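Local coordinates for protein alkylpurine DNA glycosylase AlkC (Pseudomonas fluorescens, PDB 5VHV) that excises alkylated purine bases from DNA as a base excision repair glycosylase that works without flipping the damaged nucleotide out of the helix, at residues W207-I212 and T239-L244; I225-L230 and T243-G248; A249-K254 and Q285-D290; V134-S139 and C174-D179. All coordinates share one frame; numbering follows the deposited sequence. Where two conformers were deposited one is given.

Contact 1 (W207-I212 and T239-L244); sequences WVLSLI and TRALTL
Arg240 reaches from helix 239-244 across Leu209 to Ser210 on helix 205-213. Arg240 CB starts against the Leu209 methyls, 3.9 Å from CD2 and a little further from CD1, and CD passes CD1 at about the limit of contact. The chain then bends at chi3 (78°), which sets Arg240 NE 3.9 Å from Leu209 CB. Arg240 CZ follows at 3.6 Å from Leu209 CB, so the guanidinium lies with one face centred over the methylene. At the tip, Arg240 NH2 donates to Ser210 OG at 3.1 Å; the hydroxyl sits at the rim of the guanidinium, almost exactly in its plane. NH2 also makes a salt bridge with Glu213, while Ser210 OG bonds back to the Glu206 carbonyl one turn earlier. Deeper in, the side chains meet carbon to carbon: Leu209 CD2 packs on Ala241 CB at 3.8 Å, and Ile212 CG2 on Leu244 CD1 at 3.9 Å. The two helices run in nearly the same direction, their axes 10.2 Å apart and inclined by 27°, as neighbours in the helical-repeat fold of DNA alkylation repair glycosylases, with Leu233 of helix 231-235 also against Leu209 and Ala241. The chemistry thus divides in two, an aliphatic patch roofed by an arginine whose flat face rests on carbon while its NH2 serves the hydroxyl and the Glu213 carboxylate; that carboxylate would probably offset much of its charge.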
# COMPACT_ATOMS: atom_id res chain seq x y z
N TRP A 207 3.98 13.62 -14.48
CA TRP A 207 5.36 13.19 -14.33
C TRP A 207 5.47 11.67 -14.44
O TRP A 207 6.38 11.15 -15.10
CB TRP A 207 5.93 13.67 -13.00
CG TRP A 207 7.38 13.39 -12.84
CD1 TRP A 207 8.42 14.24 -13.14
CD2 TRP A 207 7.98 12.19 -12.34
NE1 TRP A 207 9.61 13.63 -12.85
CE2 TRP A 207 9.38 12.37 -12.37
CE3 TRP A 207 7.47 10.98 -11.87
CZ2 TRP A 207 10.27 11.38 -11.96
CZ3 TRP A 207 8.35 9.99 -11.46
CH2 TRP A 207 9.74 10.21 -11.51
N VAL A 208 4.56 10.95 -13.79
CA VAL A 208 4.55 9.49 -13.88
C VAL A 208 4.23 9.05 -15.31
O VAL A 208 4.83 8.11 -15.83
CB VAL A 208 3.55 8.90 -12.87
CG1 VAL A 208 3.40 7.39 -13.07
CG2 VAL A 208 3.94 9.23 -11.43
N LEU A 209 3.26 9.70 -15.95
CA LEU A 209 2.88 9.32 -17.30
C LEU A 209 4.05 9.52 -18.26
O LEU A 209 4.36 8.64 -19.07
CB LEU A 209 1.67 10.13 -17.76
CG LEU A 209 0.37 9.78 -17.03
CD1 LEU A 209 -0.65 10.92 -17.19
CD2 LEU A 209 -0.21 8.46 -17.54
N SER A 210 4.71 10.67 -18.17
CA SER A 210 5.88 10.90 -19.01
C SER A 210 6.97 9.87 -18.74
O SER A 210 7.60 9.36 -19.68
CB SER A 210 6.40 12.32 -18.79
OG SER A 210 5.49 13.28 -19.31
N LEU A 211 7.21 9.57 -17.46
CA LEU A 211 8.22 8.57 -17.11
C LEU A 211 7.92 7.24 -17.78
O LEU A 211 8.78 6.67 -18.47
CB LEU A 211 8.27 8.39 -15.59
CG LEU A 211 9.36 7.46 -15.04
CD1 LEU A 211 10.73 8.15 -15.13
CD2 LEU A 211 9.06 7.02 -13.61
N ILE A 212 6.71 6.72 -17.59
CA ILE A 212 6.40 5.39 -18.09
C ILE A 212 6.28 5.39 -19.61
O ILE A 212 6.56 4.37 -20.27
CB ILE A 212 5.14 4.87 -17.37
CG1 ILE A 212 5.41 4.76 -15.87
CG2 ILE A 212 4.73 3.52 -17.92
CD1 ILE A 212 4.18 4.31 -15.05
N THR A 239 -6.53 9.17 -20.42
CA THR A 239 -6.29 8.64 -21.76
C THR A 239 -4.85 8.18 -21.95
O THR A 239 -4.60 7.13 -22.56
CB THR A 239 -6.64 9.69 -22.81
OG1 THR A 239 -7.96 10.19 -22.54
CG2 THR A 239 -6.61 9.08 -24.21
N ARG A 240 -3.88 8.96 -21.45
CA ARG A 240 -2.48 8.57 -21.57
C ARG A 240 -2.21 7.27 -20.84
O ARG A 240 -1.49 6.40 -21.34
CB ARG A 240 -1.58 9.67 -21.02
CG ARG A 240 -1.41 10.87 -21.96
CD ARG A 240 -0.70 11.98 -21.24
NE ARG A 240 0.73 11.74 -21.15
CZ ARG A 240 1.59 12.52 -20.51
NH1 ARG A 240 1.17 13.59 -19.86
NH2 ARG A 240 2.88 12.22 -20.52
N ALA A 241 -2.79 7.11 -19.66
CA ALA A 241 -2.61 5.86 -18.91
C ALA A 241 -3.27 4.68 -19.62
O ALA A 241 -2.67 3.61 -19.75
CB ALA A 241 -3.17 6.02 -17.50
N LEU A 242 -4.52 4.84 -20.07
CA LEU A 242 -5.17 3.77 -20.81
C LEU A 242 -4.38 3.42 -22.08
O LEU A 242 -4.29 2.24 -22.45
CB LEU A 242 -6.60 4.17 -21.16
CG LEU A 242 -7.55 4.07 -19.95
CD1 LEU A 242 -8.81 4.93 -20.16
CD2 LEU A 242 -7.92 2.63 -19.70
N THR A 243 -3.82 4.42 -22.74
CA THR A 243 -3.06 4.17 -23.96
C THR A 243 -1.83 3.31 -23.66
O THR A 243 -1.48 2.42 -24.44
CB THR A 243 -2.66 5.49 -24.61
OG1 THR A 243 -3.83 6.22 -25.03
CG2 THR A 243 -1.77 5.26 -25.86
N LEU A 244 -1.17 3.57 -22.53
CA LEU A 244 -0.04 2.72 -22.15
C LEU A 244 -0.48 1.27 -21.95
O LEU A 244 0.31 0.36 -22.16
CB LEU A 244 0.63 3.27 -20.88
CG LEU A 244 1.51 4.49 -21.13
CD1 LEU A 244 1.76 5.21 -19.83
CD2 LEU A 244 2.83 4.09 -21.78

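Contact 2 (I225-L230 and T243-G248); sequences IARHAL and TLMGAG
Met245 sets its sulfur squarely on the guanidinium of Arg227, and this is the closest packing between the end of helix 220-229 and the turn that follows helix 239-244. Met245 SD stands 3.4 Å from Arg227 CZ, over the centre of the flat group, and 3.7 Å from Arg227 CB. Arg227 gets there by leaving its helix with CG anti to the backbone N (chi1 179°) and bending at chi3 (-59°), which brings NE within 3.7 Å of Met245 SD. Met245 is itself bent at chi2 and chi3, and its CE lies 4.0 Å from Arg227 CA. Next to this, Leu230 CD1 meets Leu244 CD1 at 3.7 Å, the two side chains crossing at about a right angle, with Ile212 of helix 205-213 touching both leucines. The segment 243-248 is a helix C-terminus closed by a Schellman motif: Gly246, with positive phi, ends the helical run and turns the chain toward the beta-sheet domain. An alanine in place of Arg227 would probably leave the thioether of Met245 without its flat cover and less restrained, and would break the water link to its carbonyl. The looser side of the contact is that link: no direct hydrogen bond joins the segments, but a water in the guanidinium plane accepts from Arg227 NH2 at 2.7 Å and donates to Met245 O at 3.0 Å.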
# COMPACT_ATOMS: atom_id res chain seq x y z
N ILE A 225 4.75 -3.48 -13.44
CA ILE A 225 4.89 -2.28 -12.62
C ILE A 225 4.05 -1.15 -13.20
O ILE A 225 3.36 -0.43 -12.47
CB ILE A 225 6.37 -1.87 -12.50
CG1 ILE A 225 7.15 -2.91 -11.67
CG2 ILE A 225 6.50 -0.50 -11.87
CD1 ILE A 225 8.65 -2.63 -11.57
N ALA A 226 4.10 -0.97 -14.52
CA ALA A 226 3.35 0.11 -15.15
C ALA A 226 1.86 -0.02 -14.88
O ALA A 226 1.20 0.96 -14.53
CB ALA A 226 3.63 0.14 -16.65
N ARG A 227 1.31 -1.23 -15.05
CA ARG A 227 -0.13 -1.39 -14.87
C ARG A 227 -0.54 -1.07 -13.44
O ARG A 227 -1.60 -0.46 -13.21
CB ARG A 227 -0.58 -2.81 -15.23
CG ARG A 227 -2.10 -2.98 -15.01
CD ARG A 227 -2.71 -4.22 -15.65
NE ARG A 227 -2.53 -4.28 -17.10
CZ ARG A 227 -3.39 -3.82 -18.02
NH1 ARG A 227 -4.52 -3.23 -17.67
NH2 ARG A 227 -3.10 -3.95 -19.30
N HIS A 228 0.25 -1.47 -12.45
CA HIS A 228 -0.13 -1.23 -11.06
C HIS A 228 0.23 0.18 -10.59
O HIS A 228 -0.47 0.72 -9.74
CB HIS A 228 0.47 -2.33 -10.20
CG HIS A 228 -0.14 -3.66 -10.50
ND1 HIS A 228 -1.26 -4.12 -9.84
CD2 HIS A 228 0.13 -4.56 -11.47
CE1 HIS A 228 -1.61 -5.29 -10.35
NE2 HIS A 228 -0.79 -5.58 -11.35
N ALA A 229 1.26 0.78 -11.18
CA ALA A 229 1.59 2.17 -10.91
C ALA A 229 0.47 3.09 -11.37
O ALA A 229 0.17 4.10 -10.72
CB ALA A 229 2.88 2.54 -11.64
N LEU A 230 -0.12 2.78 -12.52
CA LEU A 230 -1.10 3.62 -13.17
C LEU A 230 -2.53 3.29 -12.76
O LEU A 230 -3.47 3.86 -13.32
CB LEU A 230 -0.97 3.50 -14.69
CG LEU A 230 0.33 4.05 -15.30
CD1 LEU A 230 0.49 3.65 -16.76
CD2 LEU A 230 0.36 5.56 -15.15
N THR A 243 -3.82 4.42 -22.74
CA THR A 243 -3.06 4.17 -23.96
C THR A 243 -1.83 3.31 -23.66
O THR A 243 -1.48 2.42 -24.44
CB THR A 243 -2.66 5.49 -24.61
OG1 THR A 243 -3.83 6.22 -25.03
CG2 THR A 243 -1.77 5.26 -25.86
N LEU A 244 -1.17 3.57 -22.53
CA LEU A 244 -0.04 2.72 -22.15
C LEU A 244 -0.48 1.27 -21.95
O LEU A 244 0.31 0.36 -22.16
CB LEU A 244 0.63 3.27 -20.88
CG LEU A 244 1.51 4.49 -21.13
CD1 LEU A 244 1.76 5.21 -19.83
CD2 LEU A 244 2.83 4.09 -21.78
N MET A 245 -1.74 1.05 -21.56
CA MET A 245 -2.27 -0.29 -21.39
C MET A 245 -2.86 -0.87 -22.68
O MET A 245 -3.39 -1.99 -22.65
CB MET A 245 -3.33 -0.30 -20.29
CG MET A 245 -2.81 0.18 -18.95
SD MET A 245 -1.57 -0.94 -18.30
CE MET A 245 -0.04 -0.13 -18.70
N GLY A 246 -2.76 -0.16 -23.79
CA GLY A 246 -3.32 -0.63 -25.05
C GLY A 246 -4.82 -0.47 -25.19
O GLY A 246 -5.40 -1.01 -26.14
N ALA A 247 -5.45 0.30 -24.28
CA ALA A 247 -6.89 0.48 -24.23
C ALA A 247 -7.28 1.96 -24.25
O ALA A 247 -8.26 2.37 -23.63
CB ALA A 247 -7.46 -0.21 -22.99
N GLY A 248 -6.51 2.78 -24.97
CA GLY A 248 -6.79 4.19 -25.01
C GLY A 248 -7.78 4.60 -26.10
O GLY A 248 -8.38 5.68 -26.01
O HOH W 1 -5.25 -3.40 -20.81

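Contact 3 (A249-K254 and Q285-D290); sequences AKAEVK and QKLVVD
Gln285 turns its side-chain amide onto the backbone of Glu252 and bonds to both its N-H and its C=O. Gln285 OE1 accepts from Glu252 N at 2.8 Å, in the amide plane and on a lone pair, with an N-H...O angle of 157°. Gln285 NE2 returns a bond to Glu252 O at 2.9 Å, approaching from above the carbonyl plane. OE1 has a second donor, a water that also donates to Lys250 O. Val253 CG1 lies 3.9 Å from Gln285 NE2, and Leu287 fills in behind with CD2 3.8 Å from Ala251 CB. The first torsion of Gln285 (65°) puts CG between the backbone N and the carbonyl carbon, and the extended chain beyond CG carries the amide to Glu252. An alanine here would probably leave the Glu252 N-H and C=O without these partners and the approach to the strand less firmly held. Further out, Gln285 and Leu287 are fixed by backbone bonds to Leu314 and Phe312 of strand 305-314, and Glu252 by one to Thr280. Strands 339-347 and 350-359 lie between strands 253-265 and 285-294 in the mixed sheet, and Leu277 of strand 270-279, Leu314, and Val347 of strand 339-347 close round Leu287.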
# COMPACT_ATOMS: atom_id res chain seq x y z
N ALA A 249 -7.96 3.77 -27.11
CA ALA A 249 -8.89 4.10 -28.19
C ALA A 249 -10.32 3.98 -27.70
O ALA A 249 -10.65 3.13 -26.87
CB ALA A 249 -8.67 3.19 -29.40
N LYS A 250 -11.20 4.82 -28.25
CA LYS A 250 -12.61 4.68 -27.95
C LYS A 250 -13.07 3.27 -28.32
O LYS A 250 -12.66 2.72 -29.35
CB LYS A 250 -13.43 5.73 -28.70
CG LYS A 250 -13.11 7.16 -28.25
CD LYS A 250 -14.34 7.99 -27.93
CE LYS A 250 -14.72 8.93 -29.07
NZ LYS A 250 -15.97 9.69 -28.77
N ALA A 251 -13.89 2.69 -27.47
CA ALA A 251 -14.33 1.32 -27.69
C ALA A 251 -15.32 1.29 -28.84
O ALA A 251 -16.28 2.06 -28.86
CB ALA A 251 -14.95 0.75 -26.43
N GLU A 252 -15.08 0.39 -29.80
CA GLU A 252 -16.00 0.19 -30.91
C GLU A 252 -16.93 -0.95 -30.51
O GLU A 252 -16.74 -2.11 -30.87
CB GLU A 252 -15.24 -0.10 -32.20
CG GLU A 252 -14.36 1.06 -32.67
CD GLU A 252 -15.15 2.31 -32.98
OE1 GLU A 252 -16.35 2.20 -33.31
OE2 GLU A 252 -14.58 3.42 -32.90
N VAL A 253 -17.95 -0.60 -29.72
CA VAL A 253 -18.85 -1.58 -29.13
C VAL A 253 -20.23 -0.97 -28.96
O VAL A 253 -20.38 0.25 -28.93
CB VAL A 253 -18.35 -2.08 -27.74
CG1 VAL A 253 -16.96 -2.71 -27.83
CG2 VAL A 253 -18.37 -0.93 -26.73
N LYS A 254 -21.23 -1.83 -28.85
CA LYS A 254 -22.56 -1.48 -28.37
C LYS A 254 -22.80 -2.18 -27.05
O LYS A 254 -22.31 -3.29 -26.83
CB LYS A 254 -23.64 -1.88 -29.39
CG LYS A 254 -23.59 -1.06 -30.67
CD LYS A 254 -24.77 -1.35 -31.59
CE LYS A 254 -24.69 -2.74 -32.21
NZ LYS A 254 -25.49 -2.85 -33.47
N GLN A 285 -10.14 -5.96 -30.05
CA GLN A 285 -9.79 -4.71 -29.38
C GLN A 285 -9.64 -4.96 -27.89
O GLN A 285 -10.41 -5.71 -27.28
CB GLN A 285 -10.83 -3.61 -29.65
CG GLN A 285 -12.21 -3.85 -29.11
CD GLN A 285 -13.24 -2.89 -29.71
OE1 GLN A 285 -13.21 -1.68 -29.47
NE2 GLN A 285 -14.16 -3.44 -30.51
N LYS A 286 -8.61 -4.34 -27.32
CA LYS A 286 -8.36 -4.42 -25.90
C LYS A 286 -9.28 -3.45 -25.16
O LYS A 286 -9.38 -2.28 -25.52
CB LYS A 286 -6.90 -4.10 -25.60
CG LYS A 286 -5.92 -5.20 -26.03
CD LYS A 286 -4.47 -4.85 -25.67
CE LYS A 286 -3.49 -5.86 -26.25
NZ LYS A 286 -3.64 -6.03 -27.73
N LEU A 287 -9.97 -3.96 -24.14
CA LEU A 287 -10.91 -3.17 -23.37
C LEU A 287 -10.54 -3.18 -21.89
O LEU A 287 -10.15 -4.21 -21.34
CB LEU A 287 -12.34 -3.69 -23.51
CG LEU A 287 -12.94 -3.73 -24.93
CD1 LEU A 287 -14.37 -4.24 -24.91
CD2 LEU A 287 -12.88 -2.36 -25.55
N VAL A 288 -10.71 -2.03 -21.26
CA VAL A 288 -10.70 -1.91 -19.81
C VAL A 288 -12.11 -1.51 -19.41
O VAL A 288 -12.59 -0.43 -19.78
CB VAL A 288 -9.66 -0.89 -19.33
CG1 VAL A 288 -9.88 -0.55 -17.83
CG2 VAL A 288 -8.25 -1.46 -19.56
N VAL A 289 -12.80 -2.42 -18.74
CA VAL A 289 -14.19 -2.25 -18.33
C VAL A 289 -14.22 -2.13 -16.82
O VAL A 289 -13.87 -3.07 -16.10
CB VAL A 289 -15.05 -3.43 -18.80
CG1 VAL A 289 -16.51 -3.19 -18.45
CG2 VAL A 289 -14.91 -3.64 -20.31
N ASP A 290 -14.67 -0.97 -16.34
CA ASP A 290 -14.85 -0.71 -14.92
C ASP A 290 -16.28 -0.20 -14.70
O ASP A 290 -17.06 -0.07 -15.64
CB ASP A 290 -13.80 0.29 -14.40
CG ASP A 290 -12.38 -0.27 -14.42
OD1 ASP A 290 -12.21 -1.51 -14.27
OD2 ASP A 290 -11.41 0.51 -14.55
O HOH W 2 -11.15 0.06 -29.12

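Contact 4 (V134-S139 and C174-D179); sequences VMQAWS and CASILD
Ile177 of helix 175-181 lies against the C-terminal part of helix 128-138, touching Met135, Gln136 and Ser139. This is the side-by-side helix packing of the helical-repeat fold of DNA alkylation repair enzymes: the axes run 9.5 Å apart and only 9° from parallel. Apolar contact does most of the work. The isoleucine spreads CD1, CG1 and CG2 over three residues: Ile177 CD1 reaches toward Met135 CB at 4.1 Å, CG1 packs on Gln136 CG at 3.9 Å, and CG2, placed anti to the backbone N, meets Ser139 CB at 4.0 Å. Gln136 and Ile177 cross at about a right angle, so the methylene part of the glutamine serves as hydrocarbon while its amide continues past. Neighbouring helices complete the core, Ile120 and Leu124 of helix 119-126 against Met135 and Ala150 of helix 144-152 against Ser139.

Polar contact between the segments goes through water. Gln136 NE2 and Ser176 OG are 3.8 Å apart, and a single water joins them, accepting from Gln136 NE2 at 3.0 Å and hydrogen-bonded to Ser176 OG at 2.8 Å. The extended Gln136 chain puts its amide at this bridge, and Ser176 points its CB toward the facing helix. The buried Ser139 OG is hydrogen-bonded to His180 ND1 of helix 175-181, a direct tie between the two helices. Lying between the backbone N and the carbonyl carbon (chi1 78°), Ser139 OG also donates to Gln136 O at 2.8 Å.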
# COMPACT_ATOMS: atom_id res chain seq x y z
N VAL A 134 22.04 7.00 1.27
CA VAL A 134 22.06 5.62 1.74
C VAL A 134 21.04 4.79 0.99
O VAL A 134 21.32 3.67 0.55
CB VAL A 134 21.79 5.59 3.25
CG1 VAL A 134 21.54 4.16 3.73
CG2 VAL A 134 22.95 6.25 3.97
N MET A 135 19.83 5.34 0.82
CA MET A 135 18.80 4.57 0.15
C MET A 135 19.13 4.37 -1.33
O MET A 135 18.75 3.34 -1.90
CB MET A 135 17.46 5.27 0.36
CG MET A 135 17.07 5.26 1.84
SD MET A 135 15.55 6.12 2.18
CE MET A 135 14.35 4.82 1.88
N GLN A 136 19.84 5.30 -1.95
CA GLN A 136 20.32 5.06 -3.30
C GLN A 136 21.28 3.88 -3.34
O GLN A 136 21.21 3.05 -4.25
CB GLN A 136 20.98 6.34 -3.84
CG GLN A 136 19.94 7.43 -4.09
CD GLN A 136 20.56 8.77 -4.35
OE1 GLN A 136 21.71 9.03 -3.97
NE2 GLN A 136 19.81 9.64 -5.01
N ALA A 137 22.18 3.78 -2.37
CA ALA A 137 23.04 2.60 -2.33
C ALA A 137 22.20 1.34 -2.10
O ALA A 137 22.42 0.31 -2.75
CB ALA A 137 24.11 2.75 -1.24
N TRP A 138 21.20 1.42 -1.22
CA TRP A 138 20.38 0.25 -0.93
C TRP A 138 19.61 -0.22 -2.15
O TRP A 138 19.32 -1.41 -2.28
CB TRP A 138 19.40 0.56 0.20
CG TRP A 138 20.05 0.66 1.56
CD1 TRP A 138 21.31 0.28 1.91
CD2 TRP A 138 19.43 1.15 2.75
NE1 TRP A 138 21.52 0.50 3.25
CE2 TRP A 138 20.37 1.02 3.80
CE3 TRP A 138 18.17 1.67 3.04
CZ2 TRP A 138 20.10 1.44 5.09
CZ3 TRP A 138 17.90 2.08 4.33
CH2 TRP A 138 18.86 1.94 5.35
N SER A 139 19.26 0.69 -3.06
CA SER A 139 18.52 0.29 -4.25
C SER A 139 19.35 -0.59 -5.18
O SER A 139 18.78 -1.20 -6.09
CB SER A 139 18.02 1.53 -5.00
OG SER A 139 19.06 2.16 -5.76
N CYS A 174 13.77 10.96 -5.73
CA CYS A 174 13.85 9.51 -5.67
C CYS A 174 13.79 8.85 -7.04
O CYS A 174 13.72 7.62 -7.12
CB CYS A 174 12.71 8.96 -4.78
SG CYS A 174 12.82 9.48 -3.07
N ALA A 175 13.83 9.64 -8.13
CA ALA A 175 13.66 9.07 -9.46
C ALA A 175 14.69 7.98 -9.77
O ALA A 175 14.34 6.96 -10.37
CB ALA A 175 13.73 10.17 -10.52
N SER A 176 15.96 8.18 -9.38
CA SER A 176 16.97 7.20 -9.77
C SER A 176 16.81 5.90 -9.00
O SER A 176 17.15 4.82 -9.51
CB SER A 176 18.38 7.78 -9.58
OG SER A 176 18.73 7.93 -8.23
N ILE A 177 16.28 5.96 -7.78
CA ILE A 177 15.94 4.73 -7.06
C ILE A 177 14.94 3.93 -7.86
O ILE A 177 15.14 2.73 -8.12
CB ILE A 177 15.41 5.03 -5.65
CG1 ILE A 177 16.56 5.54 -4.79
CG2 ILE A 177 14.75 3.78 -5.04
CD1 ILE A 177 16.14 6.07 -3.45
N LEU A 178 13.85 4.58 -8.28
CA LEU A 178 12.82 3.83 -8.98
C LEU A 178 13.32 3.36 -10.34
O LEU A 178 12.97 2.26 -10.79
CB LEU A 178 11.56 4.69 -9.12
CG LEU A 178 10.98 5.22 -7.80
CD1 LEU A 178 9.77 6.10 -8.08
CD2 LEU A 178 10.63 4.10 -6.85
N ASP A 179 14.17 4.16 -11.00
CA ASP A 179 14.70 3.75 -12.30
C ASP A 179 15.55 2.49 -12.18
O ASP A 179 15.50 1.62 -13.06
CB ASP A 179 15.51 4.89 -12.93
CG ASP A 179 16.01 4.55 -14.32
OD1 ASP A 179 15.18 4.26 -15.21
OD2 ASP A 179 17.25 4.60 -14.52
O HOH W 3 17.17 8.75 -6.06

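How the contacts relate
Along the chain contact 4 comes first, then contacts 1 and 2, which share Thr243 and Leu244 of helix 239-244, and last contact 3. The centres of contacts 1 and 2 lie about 7 Å apart, and Ile212 packs on Ala226 between them. Contact 3 follows where the helices meet the seven-stranded sheet, its centre about 14 Å from that of contact 2; Ala247 and Leu242, both on Val288, bridge the change. Contact 4 lies deep among the helices, its centre about 37 Å from that of contact 3 and about 22 Å from that of contact 1, which it meets through Trp207 packing on Ala175. Together they trace the elongated protein from helices into beta domain.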